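Local coordinates for protein glutathione S-transferase (Acinetobacter baumannii, PDB 4MP4) that probably catalyses the attack of glutathione on electrophilic substrates, as glutathione S-transferases do, at residues Phe8-Asp13 against Thr23-Leu28; Ser110-Leu115 against Glu142-Val147; Gly161-Val166 against Leu193-Arg198. All coordinates share one frame; numbering follows the deposited sequence.

Contact 1: Phe8-Asp13 against Thr23-Leu28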
loop_
_atom_site.group_PDB
_atom_site.type_symbol
_atom_site.label_atom_id
_atom_site.label_comp_id
_atom_site.label_asym_id
_atom_site.label_seq_id
_atom_site.Cartn_x
_atom_site.Cartn_y
_atom_site.Cartn_z
ATOM N N PHE A 8 7.648 14.536 17.942
ATOM C CA PHE A 8 6.917 14.031 16.785
ATOM C C PHE A 8 6.437 15.210 15.961
ATOM O O PHE A 8 5.790 16.111 16.485
ATOM C CB PHE A 8 5.689 13.240 17.230
ATOM C CG PHE A 8 5.977 11.836 17.673
ATOM C CD1 PHE A 8 6.196 10.830 16.739
ATOM C CD2 PHE A 8 6.000 11.511 19.024
ATOM C CE1 PHE A 8 6.453 9.520 17.146
ATOM C CE2 PHE A 8 6.253 10.209 19.441
ATOM C CZ PHE A 8 6.476 9.209 18.496
ATOM N N LYS A 9 6.742 15.219 14.673
ATOM C CA LYS A 9 6.194 16.255 13.803
ATOM C C LYS A 9 5.555 15.666 12.538
ATOM O O LYS A 9 6.140 14.795 11.901
ATOM C CB LYS A 9 7.259 17.287 13.432
ATOM C CG LYS A 9 6.683 18.471 12.685
ATOM C CD LYS A 9 7.728 19.465 12.293
ATOM C CE LYS A 9 7.406 20.824 12.847
ATOM N NZ LYS A 9 7.492 20.801 14.330
ATOM N N LEU A 10 4.364 16.154 12.188
ATOM C CA LEU A 10 3.628 15.689 11.011
ATOM C C LEU A 10 3.629 16.729 9.898
ATOM O O LEU A 10 3.239 17.865 10.121
ATOM C CB LEU A 10 2.178 15.332 11.386
ATOM C CG LEU A 10 1.230 14.965 10.229
ATOM C CD1 LEU A 10 1.701 13.714 9.461
ATOM C CD2 LEU A 10 -0.170 14.779 10.723
ATOM N N TYR A 11 4.060 16.346 8.698
ATOM C CA TYR A 11 4.038 17.274 7.564
ATOM C C TYR A 11 2.869 16.974 6.627
ATOM O O TYR A 11 2.734 15.865 6.113
ATOM C CB TYR A 11 5.372 17.277 6.801
ATOM C CG TYR A 11 6.550 17.709 7.652
ATOM C CD1 TYR A 11 7.003 16.903 8.689
ATOM C CD2 TYR A 11 7.199 18.923 7.432
ATOM C CE1 TYR A 11 8.056 17.284 9.482
ATOM C CE2 TYR A 11 8.258 19.315 8.221
ATOM C CZ TYR A 11 8.684 18.490 9.248
ATOM O OH TYR A 11 9.750 18.848 10.052
ATOM N N THR A 12 2.023 17.973 6.413
ATOM C CA THR A 12 0.900 17.840 5.500
ATOM C C THR A 12 1.050 18.768 4.291
ATOM O O THR A 12 1.911 19.639 4.285
ATOM C CB THR A 12 -0.427 18.177 6.205
ATOM O OG1 THR A 12 -1.518 17.921 5.307
ATOM C CG2 THR A 12 -0.447 19.637 6.607
ATOM N N ASP A 13 0.214 18.585 3.270
ATOM C CA ASP A 13 0.155 19.555 2.188
ATOM C C ASP A 13 -0.493 20.830 2.732
ATOM O O ASP A 13 -1.314 20.768 3.637
ATOM C CB ASP A 13 -0.645 19.018 1.007
ATOM C CG ASP A 13 -2.083 18.680 1.374
ATOM O OD1 ASP A 13 -2.303 17.870 2.299
ATOM O OD2 ASP A 13 -2.997 19.221 0.724
ATOM N N THR A 23 -5.215 10.687 7.624
ATOM C CA THR A 23 -5.220 9.385 8.282
ATOM C C THR A 23 -4.185 9.245 9.418
ATOM O O THR A 23 -4.474 8.665 10.476
ATOM C CB THR A 23 -5.002 8.302 7.226
ATOM O OG1 THR A 23 -6.075 8.367 6.275
ATOM C CG2 THR A 23 -4.949 6.932 7.851
ATOM N N VAL A 24 -2.992 9.790 9.203
ATOM C CA VAL A 24 -1.958 9.797 10.240
ATOM C C VAL A 24 -2.278 10.753 11.397
ATOM O O VAL A 24 -2.056 10.424 12.568
ATOM C CB VAL A 24 -0.573 10.123 9.656
ATOM C CG1 VAL A 24 0.475 10.202 10.762
ATOM C CG2 VAL A 24 -0.191 9.081 8.609
ATOM N N PHE A 25 -2.797 11.932 11.067
ATOM C CA PHE A 25 -3.253 12.892 12.074
ATOM C C PHE A 25 -4.273 12.230 12.983
ATOM O O PHE A 25 -4.198 12.370 14.224
ATOM C CB PHE A 25 -3.883 14.105 11.388
ATOM C CG PHE A 25 -4.556 15.082 12.327
ATOM C CD1 PHE A 25 -5.890 14.924 12.686
ATOM C CD2 PHE A 25 -3.876 16.195 12.792
ATOM C CE1 PHE A 25 -6.514 15.830 13.537
ATOM C CE2 PHE A 25 -4.495 17.106 13.635
ATOM C CZ PHE A 25 -5.823 16.927 13.998
ATOM N N VAL A 26 -5.218 11.507 12.366
ATOM C CA VAL A 26 -6.257 10.814 13.128
ATOM C C VAL A 26 -5.628 9.757 14.040
ATOM O O VAL A 26 -5.948 9.678 15.232
ATOM C CB VAL A 26 -7.368 10.193 12.233
ATOM C CG1 VAL A 26 -8.289 9.279 13.057
ATOM C CG2 VAL A 26 -8.175 11.290 11.518
ATOM N N GLY A 27 -4.700 8.981 13.480
ATOM C CA GLY A 27 -3.982 7.975 14.242
ATOM C C GLY A 27 -3.248 8.516 15.455
ATOM O O GLY A 27 -3.314 7.940 16.532
ATOM N N LEU A 28 -2.534 9.620 15.280
ATOM C CA LEU A 28 -1.822 10.248 16.390
ATOM C C LEU A 28 -2.781 10.685 17.498
ATOM O O LEU A 28 -2.561 10.372 18.658
ATOM C CB LEU A 28 -0.990 11.431 15.895
ATOM C CG LEU A 28 0.204 11.087 14.989
ATOM C CD1 LEU A 28 0.614 12.292 14.125
ATOM C CD2 LEU A 28 1.375 10.623 15.845
#
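Leu-10 reaches from strand 8-13 to the flank of helix 19-30 and meets three of its residues, Val-24, Phe-25 and Leu-28, a compact example of how one branched side chain can seat a helix on a sheet. The CB of Leu-10 points at the helix, and with CG anti to the backbone N (chi1 174°) the fork is turned to lie beside the carbonyl carbon, its two methyls both facing the helix. CD1 meets CG1 of Val-24 at 3.9 Å. CD2 settles against the helix backbone beside Phe-25, 3.8 Å from its CB and 3.9 Å from its CA, and comes to the edge of the Phe-25 ring near its plane, not over a face. The same CD2 has CD1 of Leu-28 as a looser neighbour at 4.3 Å.

The helix passes the strand almost antiparallel, at 152° between N-to-C directions, and the axes of the two short segments come within 9.8 Å. This is the first half of a beta-alpha-beta crossover: after the helix the chain returns as strand 36-40, parallel to strand 8-13, in the thioredoxin-like N-terminal domain of a glutathione transferase. Ile-37 on that returning strand touches both Leu-10 and Phe-25.

Leu-28 lies next to Phe-35 and to Leu-81 of helix 74-84, while Val-24 rests on Ile-77 of that helix, so the two helices share this apolar layer. Phe-25 behaves differently. Its CB serves Leu-10, but the first torsion of 172° swings the ring away from the strand, toward His-29 and Trp-204.

Contact 2: Ser110-Leu115 against Glu142-Val147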
loop_
_atom_site.group_PDB
_atom_site.type_symbol
_atom_site.label_atom_id
_atom_site.label_comp_id
_atom_site.label_asym_id
_atom_site.label_seq_id
_atom_site.Cartn_x
_atom_site.Cartn_y
_atom_site.Cartn_z
ATOM N N SER A 110 -4.745 1.623 -3.039
ATOM C CA SER A 110 -4.231 1.273 -4.358
ATOM C C SER A 110 -5.258 0.941 -5.434
ATOM O O SER A 110 -4.987 1.127 -6.622
ATOM C CB SER A 110 -3.267 0.095 -4.243
ATOM O OG SER A 110 -2.074 0.523 -3.611
ATOM N N ASP A 111 -6.409 0.405 -5.033
ATOM C CA ASP A 111 -7.485 0.167 -5.985
ATOM C C ASP A 111 -8.389 1.403 -6.038
ATOM O O ASP A 111 -8.047 2.452 -5.475
ATOM C CB ASP A 111 -8.261 -1.088 -5.605
ATOM C CG ASP A 111 -9.253 -1.515 -6.673
ATOM O OD1 ASP A 111 -9.139 -1.038 -7.827
ATOM O OD2 ASP A 111 -10.154 -2.321 -6.356
ATOM N N LEU A 112 -9.525 1.283 -6.720
ATOM C CA LEU A 112 -10.508 2.358 -6.830
ATOM C C LEU A 112 -9.896 3.576 -7.503
ATOM O O LEU A 112 -10.284 4.693 -7.223
ATOM C CB LEU A 112 -11.089 2.712 -5.452
ATOM C CG LEU A 112 -11.672 1.519 -4.690
ATOM C CD1 LEU A 112 -12.261 1.936 -3.333
ATOM C CD2 LEU A 112 -12.730 0.844 -5.530
ATOM N N VAL A 113 -8.927 3.341 -8.381
ATOM C CA VAL A 113 -8.195 4.413 -9.057
ATOM C C VAL A 113 -9.119 5.425 -9.740
ATOM O O VAL A 113 -8.918 6.638 -9.621
ATOM C CB VAL A 113 -7.176 3.843 -10.110
ATOM C CG1 VAL A 113 -6.357 4.957 -10.759
ATOM C CG2 VAL A 113 -6.244 2.830 -9.472
ATOM N N ALA A 114 -10.128 4.939 -10.454
ATOM C CA ALA A 114 -11.030 5.853 -11.151
ATOM C C ALA A 114 -11.754 6.792 -10.178
ATOM O O ALA A 114 -11.896 7.999 -10.437
ATOM C CB ALA A 114 -12.015 5.085 -12.002
ATOM N N LEU A 115 -12.182 6.228 -9.052
ATOM C CA LEU A 115 -12.902 6.972 -8.020
ATOM C C LEU A 115 -12.060 8.087 -7.397
ATOM O O LEU A 115 -12.509 9.242 -7.292
ATOM C CB LEU A 115 -13.389 6.014 -6.937
ATOM C CG LEU A 115 -14.201 6.603 -5.791
ATOM C CD1 LEU A 115 -15.373 7.401 -6.344
ATOM C CD2 LEU A 115 -14.668 5.488 -4.851
ATOM N N GLU A 142 -19.289 1.129 -7.222
ATOM C CA GLU A 142 -20.086 -0.063 -6.931
ATOM C C GLU A 142 -19.293 -1.120 -6.170
ATOM O O GLU A 142 -19.817 -1.791 -5.269
ATOM C CB GLU A 142 -20.649 -0.667 -8.225
ATOM C CG GLU A 142 -21.919 0.007 -8.700
ATOM C CD GLU A 142 -23.061 -0.133 -7.697
ATOM O OE1 GLU A 142 -23.058 -1.109 -6.902
ATOM O OE2 GLU A 142 -23.958 0.737 -7.701
ATOM N N LYS A 143 -18.026 -1.264 -6.549
ATOM C CA LYS A 143 -17.134 -2.191 -5.887
ATOM C C LYS A 143 -16.916 -1.762 -4.436
ATOM O O LYS A 143 -16.882 -2.591 -3.536
ATOM C CB LYS A 143 -15.826 -2.270 -6.655
ATOM C CG LYS A 143 -14.991 -3.462 -6.309
ATOM C CD LYS A 143 -13.826 -3.543 -7.268
ATOM C CE LYS A 143 -12.684 -4.367 -6.693
ATOM N NZ LYS A 143 -11.385 -3.883 -7.232
ATOM N N LEU A 144 -16.793 -0.456 -4.223
ATOM C CA LEU A 144 -16.709 0.124 -2.896
ATOM C C LEU A 144 -17.975 -0.162 -2.092
ATOM O O LEU A 144 -17.899 -0.563 -0.929
ATOM C CB LEU A 144 -16.476 1.649 -2.986
ATOM C CG LEU A 144 -16.513 2.440 -1.670
ATOM C CD1 LEU A 144 -15.366 2.007 -0.744
ATOM C CD2 LEU A 144 -16.475 3.953 -1.888
ATOM N N PHE A 145 -19.134 0.060 -2.703
ATOM C CA PHE A 145 -20.403 -0.184 -2.020
ATOM C C PHE A 145 -20.541 -1.667 -1.674
ATOM O O PHE A 145 -21.016 -2.025 -0.595
ATOM C CB PHE A 145 -21.600 0.222 -2.883
ATOM C CG PHE A 145 -21.655 1.687 -3.227
ATOM C CD1 PHE A 145 -21.091 2.637 -2.394
ATOM C CD2 PHE A 145 -22.297 2.110 -4.396
ATOM C CE1 PHE A 145 -21.148 3.987 -2.720
ATOM C CE2 PHE A 145 -22.361 3.448 -4.727
ATOM C CZ PHE A 145 -21.793 4.390 -3.890
ATOM N N PHE A 146 -20.155 -2.527 -2.612
ATOM C CA PHE A 146 -20.254 -3.964 -2.401
ATOM C C PHE A 146 -19.464 -4.376 -1.166
ATOM O O PHE A 146 -20.012 -4.969 -0.238
ATOM C CB PHE A 146 -19.770 -4.737 -3.634
ATOM C CG PHE A 146 -19.725 -6.230 -3.432
ATOM C CD1 PHE A 146 -20.852 -7.012 -3.664
ATOM C CD2 PHE A 146 -18.556 -6.854 -3.001
ATOM C CE1 PHE A 146 -20.809 -8.385 -3.471
ATOM C CE2 PHE A 146 -18.504 -8.229 -2.806
ATOM C CZ PHE A 146 -19.631 -8.992 -3.042
ATOM N N VAL A 147 -18.184 -4.019 -1.150
ATOM C CA VAL A 147 -17.279 -4.340 -0.048
ATOM C C VAL A 147 -17.700 -3.751 1.302
ATOM O O VAL A 147 -17.681 -4.438 2.316
ATOM C CB VAL A 147 -15.832 -3.911 -0.384
ATOM C CG1 VAL A 147 -14.890 -4.186 0.798
ATOM C CG2 VAL A 147 -15.350 -4.629 -1.648
#
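Leu-112 and Leu-144 mark the closest backbone approach, CA to CA 7.7 Å, at a point where the chain leaves helical angles at Asp-111 and, through Leu-112 in the left-handed helical region (phi 61°), enters helix 113-118 with Leu-112 as N-cap. The contact belongs to the all-helical C-terminal domain of the glutathione transferase fold, and it sets this break between helices 95-110 and 113-118 against helix 135-151.

Leu-144 is the apolar centre, a forked side chain whose two methyls serve different partners. CD1 meets CD1 of Leu-112 at 4.0 Å, and CD2 meets CD2 of Leu-115 at 3.8 Å; in both pairs the side chains cross at about a right angle. Leu-112 directs its CG away from its own carbonyl carbon (chi1 -54°), and the extended continuation brings CD1 forward to the helix. Trp-107 of helix 95-110 touches Leu-112, Lys-143 and Leu-144 alike, while Leu-170 and Met-173 of helix 165-178 also press on Leu-144.

Beside this apolar layer Lys-143, drawn out along its length, and Asp-111 approach from opposite directions as an ion pair. The modelled OD2 and NZ are too close to be trusted, so the pairing is plausible while its exact geometry is doubtful. OD2 also takes a hydrogen bond from NE1 of Trp-107. Nearby, Asp-111 packs on Lys-60 of the second subunit, which places the break beside the dimer interface. The other carboxylate oxygen turns back on its own chain: OD1 of Asp-111 accepts a weak hydrogen bond from the backbone N of Leu-112, 2.6 Å long and bent to 149° at the hydrogen.

Contact 3: Gly161-Val166 against Leu193-Arg198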
loop_
_atom_site.group_PDB
_atom_site.type_symbol
_atom_site.label_atom_id
_atom_site.label_comp_id
_atom_site.label_asym_id
_atom_site.label_seq_id
_atom_site.Cartn_x
_atom_site.Cartn_y
_atom_site.Cartn_z
ATOM N N GLY A 161 -15.973 -4.338 14.903
ATOM C CA GLY A 161 -16.437 -4.348 16.282
ATOM C C GLY A 161 -16.335 -2.960 16.872
ATOM O O GLY A 161 -17.297 -2.185 16.876
ATOM N N SER A 162 -15.145 -2.633 17.350
ATOM C CA SER A 162 -14.872 -1.286 17.817
ATOM C C SER A 162 -14.126 -0.494 16.754
ATOM O O SER A 162 -13.649 -1.037 15.765
ATOM C CB SER A 162 -14.077 -1.319 19.127
ATOM O OG SER A 162 -12.897 -2.083 18.997
ATOM N N TRP A 163 -14.035 0.803 16.969
ATOM C CA TRP A 163 -13.393 1.687 16.028
ATOM C C TRP A 163 -11.959 1.264 15.667
ATOM O O TRP A 163 -11.194 0.836 16.523
ATOM C CB TRP A 163 -13.395 3.102 16.596
ATOM C CG TRP A 163 -12.851 4.077 15.622
ATOM C CD1 TRP A 163 -13.552 4.752 14.658
ATOM C CD2 TRP A 163 -11.487 4.475 15.480
ATOM N NE1 TRP A 163 -12.707 5.552 13.939
ATOM C CE2 TRP A 163 -11.428 5.400 14.414
ATOM C CE3 TRP A 163 -10.303 4.135 16.143
ATOM C CZ2 TRP A 163 -10.243 5.998 13.997
ATOM C CZ3 TRP A 163 -9.116 4.732 15.731
ATOM C CH2 TRP A 163 -9.099 5.654 14.668
ATOM N N SER A 164 -11.608 1.375 14.391
ATOM C CA SER A 164 -10.214 1.288 13.964
ATOM C C SER A 164 -9.934 2.355 12.921
ATOM O O SER A 164 -10.863 2.923 12.337
ATOM C CB SER A 164 -9.892 -0.088 13.389
ATOM O OG SER A 164 -10.811 -0.437 12.383
ATOM N N ILE A 165 -8.656 2.625 12.675
ATOM C CA ILE A 165 -8.274 3.688 11.739
ATOM C C ILE A 165 -8.917 3.463 10.348
ATOM O O ILE A 165 -9.082 4.406 9.562
ATOM C CB ILE A 165 -6.725 3.807 11.645
ATOM C CG1 ILE A 165 -6.284 5.102 10.953
ATOM C CG2 ILE A 165 -6.135 2.600 10.969
ATOM C CD1 ILE A 165 -6.708 6.358 11.680
ATOM N N VAL A 166 -9.316 2.223 10.065
ATOM C CA VAL A 166 -9.866 1.892 8.762
ATOM C C VAL A 166 -11.293 2.440 8.641
ATOM O O VAL A 166 -11.785 2.689 7.526
ATOM C CB VAL A 166 -9.800 0.361 8.457
ATOM C CG1 VAL A 166 -10.249 0.084 7.034
ATOM C CG2 VAL A 166 -8.397 -0.161 8.632
ATOM N N LEU A 193 -21.394 9.386 7.960
ATOM C CA LEU A 193 -21.659 10.604 8.726
ATOM C C LEU A 193 -21.242 10.434 10.172
ATOM O O LEU A 193 -20.624 11.309 10.766
ATOM C CB LEU A 193 -23.141 11.005 8.661
ATOM C CG LEU A 193 -23.591 11.948 9.802
ATOM C CD1 LEU A 193 -22.984 13.365 9.697
ATOM C CD2 LEU A 193 -25.122 12.016 9.944
ATOM N N GLN A 194 -21.590 9.292 10.735
ATOM C CA GLN A 194 -21.215 8.997 12.095
ATOM C C GLN A 194 -19.697 8.940 12.226
ATOM O O GLN A 194 -19.127 9.476 13.177
ATOM C CB GLN A 194 -21.855 7.691 12.555
ATOM C CG GLN A 194 -21.238 7.171 13.826
ATOM C CD GLN A 194 -21.960 5.969 14.396
ATOM O OE1 GLN A 194 -21.526 5.400 15.396
ATOM N NE2 GLN A 194 -23.071 5.579 13.770
ATOM N N GLN A 195 -19.033 8.302 11.272
ATOM C CA GLN A 195 -17.580 8.256 11.318
ATOM C C GLN A 195 -16.968 9.655 11.279
ATOM O O GLN A 195 -15.957 9.916 11.924
ATOM C CB GLN A 195 -17.015 7.363 10.208
ATOM C CG GLN A 195 -17.381 5.878 10.392
ATOM C CD GLN A 195 -17.075 5.364 11.805
ATOM O OE1 GLN A 195 -16.089 5.767 12.417
ATOM N NE2 GLN A 195 -17.919 4.473 12.318
ATOM N N TRP A 196 -17.609 10.552 10.534
ATOM C CA TRP A 196 -17.130 11.923 10.360
ATOM C C TRP A 196 -17.246 12.737 11.654
ATOM O O TRP A 196 -16.554 13.739 11.823
ATOM C CB TRP A 196 -17.905 12.607 9.217
ATOM C CG TRP A 196 -17.057 13.450 8.329
ATOM C CD1 TRP A 196 -17.194 14.791 8.090
ATOM C CD2 TRP A 196 -15.926 13.017 7.556
ATOM N NE1 TRP A 196 -16.217 15.218 7.216
ATOM C CE2 TRP A 196 -15.423 14.143 6.868
ATOM C CE3 TRP A 196 -15.281 11.782 7.378
ATOM C CZ2 TRP A 196 -14.319 14.081 6.017
ATOM C CZ3 TRP A 196 -14.174 11.718 6.521
ATOM C CH2 TRP A 196 -13.702 12.860 5.866
ATOM N N GLN A 197 -18.121 12.300 12.559
ATOM C CA GLN A 197 -18.375 13.020 13.809
ATOM C C GLN A 197 -17.463 12.539 14.918
ATOM O O GLN A 197 -17.503 13.054 16.024
ATOM C CB GLN A 197 -19.841 12.872 14.245
ATOM C CG GLN A 197 -20.823 13.512 13.285
ATOM C CD GLN A 197 -20.682 15.026 13.222
ATOM O OE1 GLN A 197 -20.422 15.683 14.242
ATOM N NE2 GLN A 197 -20.858 15.594 12.023
ATOM N N ARG A 198 -16.650 11.535 14.617
ATOM C CA ARG A 198 -15.584 11.116 15.517
ATOM C C ARG A 198 -14.743 12.361 15.831
ATOM O O ARG A 198 -14.415 13.120 14.923
ATOM C CB ARG A 198 -14.743 10.040 14.825
ATOM C CG ARG A 198 -13.651 9.415 15.661
ATOM C CD ARG A 198 -14.111 8.101 16.250
ATOM N NE ARG A 198 -13.059 7.500 17.058
ATOM C CZ ARG A 198 -13.258 6.533 17.947
ATOM N NH1 ARG A 198 -14.478 6.045 18.140
ATOM N NH2 ARG A 198 -12.233 6.052 18.638
HETATM O O HOH W 1 -14.043 7.416 12.183
#
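Trp-163 meets Arg-198 from its first side-chain carbon onward: CB lies 3.5 Å from the guanidinium NH1. Next, CG sits beneath the middle of the guanidinium, 3.4 Å from CZ, and the two planes are only 5° apart, a stacked cation-pi pair over the five-membered ring. Arg-198, N-cap of helix 199-215, bends at its second torsion (chi2 98°) and then runs extended (chi3 180°) to reach it. On one side of that ring CD1 comes to 3.5 Å from OE1 of Gln-195, which lies at the indole edge in its plane; on the other, CD2 and CE3 run under NH2 of Arg-198. NE1 donates to a water at 2.9 Å, which gives its protons to OE1 of Gln-195 at 2.6 Å and to its backbone O at 3.2 Å. CE2 lies below NE of the arginine, the opposite face of the indole carries the backbone N of Ile-165, and at the far side of the benzene ring CZ2 packs on CG1 of Val-26 in helix 19-30.

Trp-163 lies in the loop just before helix 165-178, where Ser-164 N bonds to Asp-167 OD2, half of the N-capping box known at this helix in glutathione transferases. The chemistry implies a cation with one face on the indole and its NH2 paired with Glu-30, so stack and salt bridge together probably fix the guanidinium's rotation.

From the N terminus, contact 1 comes first and closes a short loop of nine residues between strand 8-13 and helix 19-30. Contacts 2 and 3 follow in series within the C-terminal domain, each closing a loop of 26 residues, and none nests in or crosses another. Contact 2 ends on helix 135-151, and contact 3 opens in the loop leading into helix 165-178, the next helix in the chain; their nearest atoms stay about 9 Å apart. One tie between the domains runs from contact 1 to contact 3, with CD1 of Ile-165 packing on helix 19-30, 3.4 Å from O of Thr-23. Contact 2 lies across the chain's centre from contact 1, about 25 Å between centres.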